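Local coordinates for carbamate kinase (Mycoplasma penetrans, PDB 4AXS), which probably transfers a phosphoryl group between carbamoyl phosphate and ADP as a carbamate kinase, making ATP in the arginine deiminase pathway, at residues 194-199 with 206-211; 102-107 with 212-217; 64-69 with 109-114; 185-190 with 228-233. One frame throughout, in Å; residues are numbered along the deposited sequence.

Contact 1. Residues 194-199 with 206-211; sequences DAIKQN and CIVGGG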
loop_
_atom_site.group_PDB
_atom_site.type_symbol
_atom_site.label_atom_id
_atom_site.label_comp_id
_atom_site.label_asym_id
_atom_site.label_seq_id
_atom_site.Cartn_x
_atom_site.Cartn_y
_atom_site.Cartn_z
ATOM N N ASP A 194 8.162 -4.010 14.285
ATOM C CA ASP A 194 7.967 -3.452 15.610
ATOM C C ASP A 194 6.583 -2.828 15.751
ATOM O O ASP A 194 5.812 -3.222 16.630
ATOM C CB ASP A 194 9.073 -2.458 15.946
ATOM C CG ASP A 194 10.239 -3.124 16.641
ATOM O OD1 ASP A 194 9.978 -4.104 17.361
ATOM O OD2 ASP A 194 11.403 -2.699 16.461
ATOM N N ALA A 195 6.259 -1.893 14.862
ATOM C CA ALA A 195 4.965 -1.214 14.891
ATOM C C ALA A 195 3.817 -2.110 14.456
ATOM O O ALA A 195 2.695 -1.990 14.956
ATOM C CB ALA A 195 5.001 0.058 14.034
ATOM N N ILE A 196 4.100 -3.013 13.523
ATOM C CA ILE A 196 3.083 -3.943 13.071
ATOM C C ILE A 196 2.645 -4.879 14.194
ATOM O O ILE A 196 1.452 -5.088 14.399
ATOM C CB ILE A 196 3.555 -4.793 11.882
ATOM C CG1 ILE A 196 4.262 -3.939 10.837
ATOM C CG2 ILE A 196 2.370 -5.496 11.232
ATOM C CD1 ILE A 196 4.851 -4.775 9.712
ATOM N N LYS A 197 3.592 -5.449 14.928
ATOM C CA LYS A 197 3.207 -6.374 15.992
ATOM C C LYS A 197 2.353 -5.663 17.029
ATOM O O LYS A 197 1.402 -6.232 17.556
ATOM C CB LYS A 197 4.421 -7.060 16.645
ATOM C CG LYS A 197 4.090 -8.428 17.302
ATOM C CD LYS A 197 3.959 -8.343 18.825
ATOM C CE LYS A 197 5.278 -8.706 19.504
ATOM N NZ LYS A 197 6.473 -8.147 18.793
ATOM N N GLN A 198 2.677 -4.407 17.304
ATOM C CA GLN A 198 1.860 -3.629 18.228
ATOM C C GLN A 198 0.418 -3.435 17.752
ATOM O O GLN A 198 -0.514 -3.601 18.534
ATOM C CB GLN A 198 2.501 -2.285 18.539
ATOM C CG GLN A 198 1.898 -1.606 19.750
ATOM C CD GLN A 198 2.964 -1.013 20.658
ATOM O OE1 GLN A 198 3.821 -1.737 21.176
ATOM N NE2 GLN A 198 2.922 0.311 20.851
ATOM N N ASN A 199 0.218 -3.087 16.485
ATOM C CA ASN A 199 -1.147 -3.012 15.975
ATOM C C ASN A 199 -1.891 -4.338 16.165
ATOM O O ASN A 199 -3.100 -4.357 16.399
ATOM C CB ASN A 199 -1.168 -2.578 14.508
ATOM C CG ASN A 199 -0.868 -1.095 14.332
ATOM O OD1 ASN A 199 0.130 -0.721 13.719
ATOM N ND2 ASN A 199 -1.731 -0.248 14.873
ATOM N N CYS A 206 -4.515 -6.856 10.803
ATOM C CA CYS A 206 -3.432 -6.293 10.009
ATOM C C CYS A 206 -3.060 -7.123 8.791
ATOM O O CYS A 206 -2.721 -8.292 8.916
ATOM C CB CYS A 206 -2.176 -6.189 10.866
ATOM S SG CYS A 206 -2.381 -5.361 12.430
ATOM N N ILE A 207 -3.066 -6.494 7.619
ATOM C CA ILE A 207 -2.663 -7.166 6.390
ATOM C C ILE A 207 -1.240 -6.770 6.037
ATOM O O ILE A 207 -0.946 -5.591 5.840
ATOM C CB ILE A 207 -3.609 -6.838 5.227
ATOM C CG1 ILE A 207 -5.066 -6.986 5.674
ATOM C CG2 ILE A 207 -3.305 -7.722 4.032
ATOM C CD1 ILE A 207 -6.071 -6.508 4.652
ATOM N N VAL A 208 -0.359 -7.765 5.971
ATOM C CA VAL A 208 1.059 -7.530 5.718
ATOM C C VAL A 208 1.681 -8.598 4.829
ATOM O O VAL A 208 1.046 -9.616 4.505
ATOM C CB VAL A 208 1.856 -7.508 7.018
ATOM C CG1 VAL A 208 1.507 -6.280 7.837
ATOM C CG2 VAL A 208 1.602 -8.778 7.807
ATOM N N GLY A 209 2.935 -8.368 4.449
ATOM C CA GLY A 209 3.681 -9.317 3.631
ATOM C C GLY A 209 3.025 -9.595 2.289
ATOM O O GLY A 209 3.083 -10.728 1.780
ATOM N N GLY A 210 2.393 -8.567 1.715
ATOM C CA GLY A 210 1.762 -8.695 0.411
ATOM C C GLY A 210 2.783 -9.144 -0.618
ATOM O O GLY A 210 3.829 -8.521 -0.757
ATOM N N GLY A 211 2.502 -10.246 -1.309
ATOM C CA GLY A 211 3.428 -10.801 -2.279
ATOM C C GLY A 211 4.779 -11.112 -1.672
ATOM O O GLY A 211 5.771 -11.259 -2.384
#

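Contact 2. Residues 102-107 with 212-217; sequences MSQGYI and GGIPTI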
loop_
_atom_site.group_PDB
_atom_site.type_symbol
_atom_site.label_atom_id
_atom_site.label_comp_id
_atom_site.label_asym_id
_atom_site.label_seq_id
_atom_site.Cartn_x
_atom_site.Cartn_y
_atom_site.Cartn_z
ATOM N N MET A 102 3.065 -1.738 -6.652
ATOM C CA MET A 102 1.740 -1.587 -7.229
ATOM C C MET A 102 0.891 -2.822 -6.966
ATOM O O MET A 102 -0.326 -2.724 -6.786
ATOM C CB MET A 102 1.852 -1.359 -8.735
ATOM C CG MET A 102 2.771 -0.214 -9.125
ATOM S SD MET A 102 2.906 -0.103 -10.911
ATOM C CE MET A 102 4.096 1.238 -11.097
ATOM N N SER A 103 1.525 -3.988 -6.949
ATOM C CA SER A 103 0.761 -5.210 -6.723
ATOM C C SER A 103 0.168 -5.220 -5.318
ATOM O O SER A 103 -0.971 -5.641 -5.137
ATOM C CB SER A 103 1.606 -6.459 -6.965
ATOM O OG SER A 103 2.561 -6.649 -5.939
ATOM N N GLN A 104 0.933 -4.729 -4.339
ATOM C CA GLN A 104 0.468 -4.671 -2.952
ATOM C C GLN A 104 -0.724 -3.736 -2.769
ATOM O O GLN A 104 -1.692 -4.080 -2.092
ATOM C CB GLN A 104 1.593 -4.245 -2.008
ATOM C CG GLN A 104 2.594 -5.351 -1.699
ATOM C CD GLN A 104 3.624 -4.945 -0.670
ATOM O OE1 GLN A 104 3.293 -4.546 0.437
ATOM N NE2 GLN A 104 4.883 -5.079 -1.025
ATOM N N GLY A 105 -0.655 -2.553 -3.377
ATOM C CA GLY A 105 -1.719 -1.582 -3.236
ATOM C C GLY A 105 -2.917 -1.960 -4.077
ATOM O O GLY A 105 -4.068 -1.600 -3.772
ATOM N N TYR A 106 -2.652 -2.692 -5.152
ATOM C CA TYR A 106 -3.740 -3.205 -5.962
ATOM C C TYR A 106 -4.481 -4.266 -5.144
ATOM O O TYR A 106 -5.695 -4.184 -4.954
ATOM C CB TYR A 106 -3.202 -3.740 -7.287
ATOM C CG TYR A 106 -4.145 -4.647 -8.054
ATOM C CD1 TYR A 106 -5.468 -4.277 -8.278
ATOM C CD2 TYR A 106 -3.697 -5.873 -8.575
ATOM C CE1 TYR A 106 -6.329 -5.101 -8.986
ATOM C CE2 TYR A 106 -4.545 -6.695 -9.282
ATOM C CZ TYR A 106 -5.865 -6.304 -9.484
ATOM O OH TYR A 106 -6.724 -7.118 -10.187
ATOM N N ILE A 107 -3.750 -5.222 -4.596
ATOM C CA ILE A 107 -4.397 -6.265 -3.819
ATOM C C ILE A 107 -4.882 -5.780 -2.448
ATOM O O ILE A 107 -5.952 -6.175 -1.985
ATOM C CB ILE A 107 -3.476 -7.500 -3.650
ATOM C CG1 ILE A 107 -3.117 -8.092 -5.020
ATOM C CG2 ILE A 107 -4.149 -8.542 -2.767
ATOM C CD1 ILE A 107 -1.760 -8.737 -5.070
ATOM N N GLY A 212 4.819 -11.201 -0.348
ATOM C CA GLY A 212 6.057 -11.485 0.355
ATOM C C GLY A 212 6.890 -10.256 0.688
ATOM O O GLY A 212 7.995 -10.363 1.225
ATOM N N GLY A 213 6.364 -9.079 0.364
ATOM C CA GLY A 213 7.081 -7.847 0.622
ATOM C C GLY A 213 8.102 -7.593 -0.469
ATOM O O GLY A 213 8.488 -8.512 -1.189
ATOM N N ILE A 214 8.527 -6.340 -0.597
ATOM C CA ILE A 214 9.504 -5.961 -1.595
ATOM C C ILE A 214 10.898 -6.256 -1.067
ATOM O O ILE A 214 11.288 -5.753 -0.015
ATOM C CB ILE A 214 9.392 -4.440 -1.918
ATOM C CG1 ILE A 214 8.034 -4.108 -2.537
ATOM C CG2 ILE A 214 10.546 -3.965 -2.815
ATOM C CD1 ILE A 214 7.750 -2.632 -2.527
ATOM N N PRO A 215 11.656 -7.077 -1.801
ATOM C CA PRO A 215 13.048 -7.400 -1.456
ATOM C C PRO A 215 13.848 -6.125 -1.153
ATOM O O PRO A 215 14.003 -5.271 -2.034
ATOM C CB PRO A 215 13.590 -8.041 -2.735
ATOM C CG PRO A 215 12.392 -8.503 -3.489
ATOM C CD PRO A 215 11.243 -7.636 -3.098
ATOM N N THR A 216 14.351 -6.004 0.072
ATOM C CA THR A 216 15.105 -4.825 0.477
ATOM C C THR A 216 16.389 -5.190 1.216
ATOM O O THR A 216 16.344 -5.777 2.300
ATOM C CB THR A 216 14.272 -3.937 1.406
ATOM O OG1 THR A 216 13.096 -3.495 0.715
ATOM C CG2 THR A 216 15.090 -2.724 1.862
ATOM N N ILE A 217 17.535 -4.827 0.646
ATOM C CA ILE A 217 18.803 -5.048 1.341
ATOM C C ILE A 217 19.241 -3.837 2.173
ATOM O O ILE A 217 18.691 -2.742 2.040
ATOM C CB ILE A 217 19.937 -5.477 0.383
ATOM C CG1 ILE A 217 20.456 -4.287 -0.422
ATOM C CG2 ILE A 217 19.478 -6.629 -0.527
ATOM C CD1 ILE A 217 21.629 -4.649 -1.329
#

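Contact 3. Residues 64-69 with 109-114; sequences VIVGHG and YHMLTA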
loop_
_atom_site.group_PDB
_atom_site.type_symbol
_atom_site.label_atom_id
_atom_site.label_comp_id
_atom_site.label_asym_id
_atom_site.label_seq_id
_atom_site.Cartn_x
_atom_site.Cartn_y
_atom_site.Cartn_z
ATOM N N VAL A 64 -6.449 -12.608 13.868
ATOM C CA VAL A 64 -6.032 -13.033 12.534
ATOM C C VAL A 64 -5.141 -11.989 11.878
ATOM O O VAL A 64 -5.592 -10.894 11.533
ATOM C CB VAL A 64 -7.235 -13.321 11.593
ATOM C CG1 VAL A 64 -6.748 -13.834 10.238
ATOM C CG2 VAL A 64 -8.207 -14.312 12.224
ATOM N N ILE A 65 -3.869 -12.336 11.720
ATOM C CA ILE A 65 -2.936 -11.551 10.930
ATOM C C ILE A 65 -3.032 -12.038 9.487
ATOM O O ILE A 65 -2.908 -13.229 9.219
ATOM C CB ILE A 65 -1.511 -11.755 11.424
ATOM C CG1 ILE A 65 -1.371 -11.254 12.867
ATOM C CG2 ILE A 65 -0.523 -11.038 10.507
ATOM C CD1 ILE A 65 -2.101 -12.067 13.912
ATOM N N VAL A 66 -3.269 -11.126 8.550
ATOM C CA VAL A 66 -3.531 -11.547 7.175
ATOM C C VAL A 66 -2.403 -11.238 6.190
ATOM O O VAL A 66 -1.732 -10.209 6.305
ATOM C CB VAL A 66 -4.857 -10.971 6.663
ATOM C CG1 VAL A 66 -5.155 -11.511 5.284
ATOM C CG2 VAL A 66 -5.975 -11.328 7.624
ATOM N N GLY A 67 -2.203 -12.145 5.233
ATOM C CA GLY A 67 -1.154 -12.030 4.235
ATOM C C GLY A 67 -1.584 -12.649 2.918
ATOM O O GLY A 67 -2.618 -13.304 2.857
ATOM N N HIS A 68 -0.802 -12.443 1.860
ATOM C CA HIS A 68 -1.185 -12.900 0.525
ATOM C C HIS A 68 -0.011 -12.899 -0.438
ATOM O O HIS A 68 0.938 -12.131 -0.272
ATOM C CB HIS A 68 -2.292 -12.015 -0.052
ATOM C CG HIS A 68 -1.842 -10.620 -0.369
ATOM N ND1 HIS A 68 -1.244 -10.283 -1.564
ATOM C CD2 HIS A 68 -1.907 -9.479 0.355
ATOM C CE1 HIS A 68 -0.939 -9.000 -1.555
ATOM N NE2 HIS A 68 -1.336 -8.488 -0.405
ATOM N N GLY A 69 -0.086 -13.755 -1.452
ATOM C CA GLY A 69 0.931 -13.798 -2.483
ATOM C C GLY A 69 0.538 -12.876 -3.614
ATOM O O GLY A 69 -0.498 -12.205 -3.543
ATOM N N TYR A 109 -6.016 -3.067 -1.560
ATOM C CA TYR A 109 -7.277 -2.387 -1.744
ATOM C C TYR A 109 -8.457 -3.362 -1.714
ATOM O O TYR A 109 -9.419 -3.172 -0.951
ATOM C CB TYR A 109 -7.238 -1.581 -3.043
ATOM C CG TYR A 109 -8.585 -1.210 -3.597
ATOM C CD1 TYR A 109 -9.566 -0.645 -2.790
ATOM C CD2 TYR A 109 -8.867 -1.394 -4.941
ATOM C CE1 TYR A 109 -10.808 -0.288 -3.314
ATOM C CE2 TYR A 109 -10.089 -1.041 -5.472
ATOM C CZ TYR A 109 -11.054 -0.493 -4.660
ATOM O OH TYR A 109 -12.265 -0.158 -5.202
ATOM N N HIS A 110 -8.388 -4.408 -2.538
ATOM C CA HIS A 110 -9.480 -5.380 -2.587
ATOM C C HIS A 110 -9.672 -6.103 -1.247
ATOM O O HIS A 110 -10.787 -6.232 -0.754
ATOM C CB HIS A 110 -9.279 -6.374 -3.724
ATOM C CG HIS A 110 -9.668 -5.841 -5.069
ATOM N ND1 HIS A 110 -8.983 -6.172 -6.224
ATOM C CD2 HIS A 110 -10.676 -5.031 -5.449
ATOM C CE1 HIS A 110 -9.553 -5.572 -7.253
ATOM N NE2 HIS A 110 -10.581 -4.869 -6.814
ATOM N N MET A 111 -8.586 -6.544 -0.641
ATOM C CA MET A 111 -8.679 -7.154 0.673
ATOM C C MET A 111 -9.233 -6.201 1.741
ATOM O O MET A 111 -10.104 -6.592 2.520
ATOM C CB MET A 111 -7.328 -7.763 1.087
ATOM C CG MET A 111 -6.861 -8.864 0.114
ATOM S SD MET A 111 -5.388 -9.780 0.614
ATOM C CE MET A 111 -6.047 -10.695 2.000
ATOM N N LEU A 112 -8.753 -4.953 1.757
ATOM C CA LEU A 112 -9.167 -3.980 2.767
ATOM C C LEU A 112 -10.670 -3.737 2.765
ATOM O O LEU A 112 -11.297 -3.674 3.819
ATOM C CB LEU A 112 -8.449 -2.658 2.566
ATOM C CG LEU A 112 -8.239 -1.844 3.837
ATOM C CD1 LEU A 112 -7.570 -2.715 4.897
ATOM C CD2 LEU A 112 -7.394 -0.615 3.518
ATOM N N THR A 113 -11.258 -3.593 1.585
ATOM C CA THR A 113 -12.708 -3.479 1.520
ATOM C C THR A 113 -13.344 -4.752 2.074
ATOM O O THR A 113 -14.072 -4.724 3.073
ATOM C CB THR A 113 -13.217 -3.299 0.081
ATOM O OG1 THR A 113 -12.711 -2.080 -0.471
ATOM C CG2 THR A 113 -14.726 -3.244 0.064
ATOM N N ALA A 114 -13.039 -5.872 1.417
ATOM C CA ALA A 114 -13.739 -7.126 1.648
ATOM C C ALA A 114 -13.730 -7.563 3.106
ATOM O O ALA A 114 -14.762 -7.973 3.652
ATOM C CB ALA A 114 -13.173 -8.204 0.763
#

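Contact 4. Residues 185-190 with 228-233; sequences PIPVDF and GVIDKD. With SO4 (sulfate ion), chain B.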
loop_
_atom_site.group_PDB
_atom_site.type_symbol
_atom_site.label_atom_id
_atom_site.label_comp_id
_atom_site.label_asym_id
_atom_site.label_seq_id
_atom_site.Cartn_x
_atom_site.Cartn_y
_atom_site.Cartn_z
ATOM N N PRO A 185 15.291 -14.551 -2.213
ATOM C CA PRO A 185 16.016 -14.373 -0.952
ATOM C C PRO A 185 15.251 -14.870 0.273
ATOM O O PRO A 185 14.022 -14.977 0.255
ATOM C CB PRO A 185 16.177 -12.847 -0.852
ATOM C CG PRO A 185 16.054 -12.354 -2.236
ATOM C CD PRO A 185 15.090 -13.277 -2.918
ATOM N N ILE A 186 15.996 -15.149 1.338
ATOM C CA ILE A 186 15.427 -15.488 2.631
ATOM C C ILE A 186 15.145 -14.229 3.469
ATOM O O ILE A 186 16.030 -13.390 3.669
ATOM C CB ILE A 186 16.377 -16.412 3.400
ATOM C CG1 ILE A 186 16.492 -17.753 2.678
ATOM C CG2 ILE A 186 15.908 -16.599 4.836
ATOM C CD1 ILE A 186 15.195 -18.527 2.616
ATOM N N PRO A 187 13.910 -14.113 3.969
ATOM C CA PRO A 187 13.387 -12.974 4.719
ATOM C C PRO A 187 13.857 -12.904 6.172
ATOM O O PRO A 187 13.423 -13.722 6.978
ATOM C CB PRO A 187 11.874 -13.212 4.695
ATOM C CG PRO A 187 11.650 -14.252 3.656
ATOM C CD PRO A 187 12.859 -15.097 3.688
ATOM N N VAL A 188 14.683 -11.911 6.508
ATOM C CA VAL A 188 15.195 -11.752 7.870
ATOM C C VAL A 188 14.371 -10.802 8.755
ATOM O O VAL A 188 14.239 -11.027 9.960
ATOM C CB VAL A 188 16.676 -11.366 7.863
ATOM C CG1 VAL A 188 17.421 -12.280 6.904
ATOM C CG2 VAL A 188 16.842 -9.937 7.440
ATOM N N ASP A 189 13.829 -9.739 8.168
ATOM C CA ASP A 189 12.747 -8.995 8.822
ATOM C C ASP A 189 12.081 -7.938 7.949
ATOM O O ASP A 189 12.079 -8.043 6.730
ATOM C CB ASP A 189 13.144 -8.403 10.185
ATOM C CG ASP A 189 14.174 -7.322 10.074
ATOM O OD1 ASP A 189 15.150 -7.533 9.328
ATOM O OD2 ASP A 189 14.012 -6.272 10.742
ATOM N N PHE A 190 11.488 -6.937 8.588
ATOM C CA PHE A 190 10.548 -6.076 7.888
ATOM C C PHE A 190 10.531 -4.679 8.462
ATOM O O PHE A 190 10.641 -4.498 9.666
ATOM C CB PHE A 190 9.147 -6.701 7.934
ATOM C CG PHE A 190 9.145 -8.196 7.714
ATOM C CD1 PHE A 190 9.201 -8.720 6.426
ATOM C CD2 PHE A 190 9.105 -9.079 8.792
ATOM C CE1 PHE A 190 9.200 -10.100 6.212
ATOM C CE2 PHE A 190 9.107 -10.478 8.583
ATOM C CZ PHE A 190 9.160 -10.976 7.294
ATOM N N GLY A 228 13.539 -8.900 -7.684
ATOM C CA GLY A 228 13.467 -10.272 -7.247
ATOM C C GLY A 228 12.211 -10.452 -6.427
ATOM O O GLY A 228 11.432 -9.510 -6.239
ATOM N N VAL A 229 12.013 -11.670 -5.942
ATOM C CA VAL A 229 10.833 -11.983 -5.161
ATOM C C VAL A 229 11.194 -12.649 -3.841
ATOM O O VAL A 229 12.332 -13.051 -3.601
ATOM C CB VAL A 229 9.891 -12.929 -5.917
ATOM C CG1 VAL A 229 9.507 -12.338 -7.257
ATOM C CG2 VAL A 229 10.544 -14.288 -6.083
ATOM N N ILE A 230 10.194 -12.760 -2.987
ATOM C CA ILE A 230 10.343 -13.419 -1.723
ATOM C C ILE A 230 9.130 -14.290 -1.641
ATOM O O ILE A 230 8.023 -13.833 -1.920
ATOM C CB ILE A 230 10.350 -12.405 -0.591
ATOM C CG1 ILE A 230 11.649 -11.595 -0.664
ATOM C CG2 ILE A 230 10.172 -13.100 0.745
ATOM C CD1 ILE A 230 11.645 -10.367 0.155
ATOM N N ASP A 231 9.349 -15.562 -1.320
ATOM C CA ASP A 231 8.277 -16.524 -1.213
ATOM C C ASP A 231 7.349 -16.089 -0.075
ATOM O O ASP A 231 7.779 -15.949 1.074
ATOM C CB ASP A 231 8.869 -17.905 -0.953
ATOM C CG ASP A 231 7.810 -18.971 -0.781
ATOM O OD1 ASP A 231 7.155 -18.990 0.284
ATOM O OD2 ASP A 231 7.623 -19.768 -1.726
ATOM N N LYS A 232 6.082 -15.855 -0.409
ATOM C CA LYS A 232 5.117 -15.344 0.549
ATOM C C LYS A 232 4.930 -16.270 1.755
ATOM O O LYS A 232 4.676 -15.800 2.868
ATOM C CB LYS A 232 3.775 -15.038 -0.136
ATOM C CG LYS A 232 2.998 -16.261 -0.654
ATOM C CD LYS A 232 2.017 -16.775 0.386
ATOM C CE LYS A 232 0.879 -17.542 -0.259
ATOM N NZ LYS A 232 1.324 -18.839 -0.855
ATOM N N ASP A 233 5.062 -17.581 1.550
ATOM C CA ASP A 233 4.947 -18.511 2.683
ATOM C C ASP A 233 6.096 -18.307 3.697
ATOM O O ASP A 233 5.853 -18.138 4.885
ATOM C CB ASP A 233 4.800 -19.967 2.202
ATOM C CG ASP A 233 3.558 -20.175 1.308
ATOM O OD1 ASP A 233 2.443 -19.758 1.697
ATOM O OD2 ASP A 233 3.699 -20.774 0.214
HETATM S S SO4 B . 2.009 -17.129 -4.914
HETATM O O1 SO4 B . 3.120 -16.274 -5.336
HETATM O O2 SO4 B . 0.891 -16.241 -4.603
HETATM O O3 SO4 B . 1.587 -18.063 -5.968
HETATM O O4 SO4 B . 2.394 -17.957 -3.761
#

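Contact 1. Residues 194-199 with 206-211
Ile196 and Val208 meet end on through methyl groups, CG2 of Ile196 lying 3.6 Å from CG1 of Val208. They join helix 193-201 to the strand that follows it, 205-207, in a compact helix-turn-strand unit of the α/β amino acid kinase fold. The CD1 methyl of Ile196 stands a little farther off, 4.1 Å from the same CG1. With CG1 of Ile196 beside the backbone N (chi1 -45°), CG2 lies opposite that N, and this short branch comes closest to Val208. A second van der Waals touch lies nearer the turn, where Cys206 SG comes within 3.7 Å of Asn199 CB and 3.9 Å of Asn199 C. The sulfur thus packs against the base of the asparagine, while its amide is engaged with Asn199 of the second subunit. The helix lies at the dimer interface, where Ala195 also packs on Leu129 of the second subunit.

Outside this shell, Phe131 touches Asn199, Cys206 and Val208. The backbone of Cys206 and Val208 bonds to Val66, and that of Ile207 to Leu129 and Phe131, placing the strand between two neighbours. Ile207 turns its side chain the other way, toward Met111 and Leu112 of helix 96-121, so the strand is covered by a helix on each of its faces. Within helix 193-201, Asn199 N donates to Ala195 O at 3.1 Å.

Contact 2. Residues 102-107 with 212-217
The carboxamide of Gln104 extends from helix 96-121 to the CA of Gly213 and the side chain of Ile214, where the glycine-rich run Gly209 to Gly213 of this amino acid kinase fold leads into strand 214-218. The touch across the two segments is one of van der Waals contact. NE2 of Gln104 lies 3.6 Å from CG1 of Ile214 and 3.9 Å from CA of Gly213, the glutamine crossing the isoleucine at a slant. Beyond CG the glutamine is stretched out (chi2 -175°), which carries its amide across the gap from the helix. Ile214 also packs on Tyr109 of the second subunit.

The polar bonds run to a third element, the chain at 133-135, not between the two segments. OE1 of Gln104 is bonded to the backbone N of Thr133, and the backbone of Ile214 pairs with Thr133 and Thr135, so Thr133, just ahead of strand 134-137, is shared by both sides of the contact. Gly212 O is bonded to Thr135 OG1.

Inside 212-217 the hydroxyl of Thr216 bends back on its own strand and is also bonded to Gln134 NE2. OG1 of Thr216 donates to Ile214 O at 3.0 Å, from 43° above the carbonyl plane.

Contact 3. Residues 64-69 with 109-114
Met111 points from helix 96-121 at strand 64-68 and divides its end between two residues, the sulfur going to His68 and the terminal methyl to Val66. SD of Met111 is nearest to CD2 of the histidine, 3.5 Å away, and stands 4.2 Å from the centroid of the His68 ring. The direction to it is inclined 45° to the ring normal, giving an oblique Met-aromatic contact. A bend at the last torsion (chi3 69°) swings CE back along the strand, to 3.5 Å from CG1 of Val66. Val66 offers this methyl because CG1 is anti to its backbone N.

The ring of His68 is held from both nitrogens. ND1 of His68 donates to Gly69 O at 2.9 Å in a nearly straight bond (170°), with the acceptor close to the ring plane, and NE2 is bonded to Tyr130 OH. The strand and helix run roughly antiparallel, with axes 10.9 Å apart, as in the helix-on-sheet layers of the α/β amino acid kinase fold. Ile207 of the neighbouring strand touches both Val66 and Met111 and continues the apolar layer. On the same helix, His110 bonds to Gln43 and to Glu98 of the second subunit.

The flexible thioether therefore meets a partner whose rotation is already set by two hydrogen bonds, and only dispersion and weak sulfur-ring attraction join the helix to the strand here.

Contact 4. Residues 185-190 with 228-233
Two prolines of one segment, Pro185 and Pro187, meet the two branches of a single isoleucine, Ile230. CG of Pro187 is 3.5 Å from CG2 of Ile230, the two side chains lying alongside but pointing opposite ways. The other branch faces Pro185, with CG1 of Ile230 4.4 Å from CD of Pro185. This division follows from chi1 of -70°, which sets CG2 anti to the backbone N and CG1 anti to the carbonyl carbon. Thr135 also touches Ile230, and Phe234 of helix 232-242 packs on Pro187. The strand 187-190 runs antiparallel to 134-137, and a classic beta bulge puts Val188 and Asp189 together opposite Ile136.

After Ile230 the chain enters helix 232-242. Asp231 is its N-cap, OD1 accepting a weak, bent bond from Asp233 N at 2.8 Å and another bond from Phe234 N. Lys232 curls its chain so that NZ serves two anions: it forms a salt bridge to OD1 of Asp233 at 2.9 Å, approaching from 37° above the carboxylate plane, and a hydrogen bond to O4 of a bound sulfate at 3.2 Å. The sulfate, probably from the crystallisation liquor, is also bonded to Gly33 N.

The proline-isoleucine packing joins the chain at the start of the 187-190 region to the loop leading into helix 232-242. Asp233 probably orients the ammonium group of Lys232 toward the sulfate, and a lysine together with a glycine amide is consistent with an anion site that might receive a phosphate in this family.

How the contacts relate
Along the chain, contact 3 closes before contacts 4 and 1 begin, while the segments of contact 2 alternate with those of contacts 3 and 4. Contact 1 falls within the chain between the segments of contact 4, strand 187-190 leading into helix 193-201. Contacts 2 and 3 share helix 96-121, with centres about 13 Å apart; the centres of contacts 1 and 3 are about 11 Å apart. Contacts 2 and 4 reach the same four-stranded sheet and meet where Ile230 packs on Gly212 and Pro215. Lys232 of contact 4 touches Gly69 of contact 3. The glycine-rich chain 209-213 thus links the sulfate-binding side at contact 4 with contacts 1 to 3, which border the second subunit.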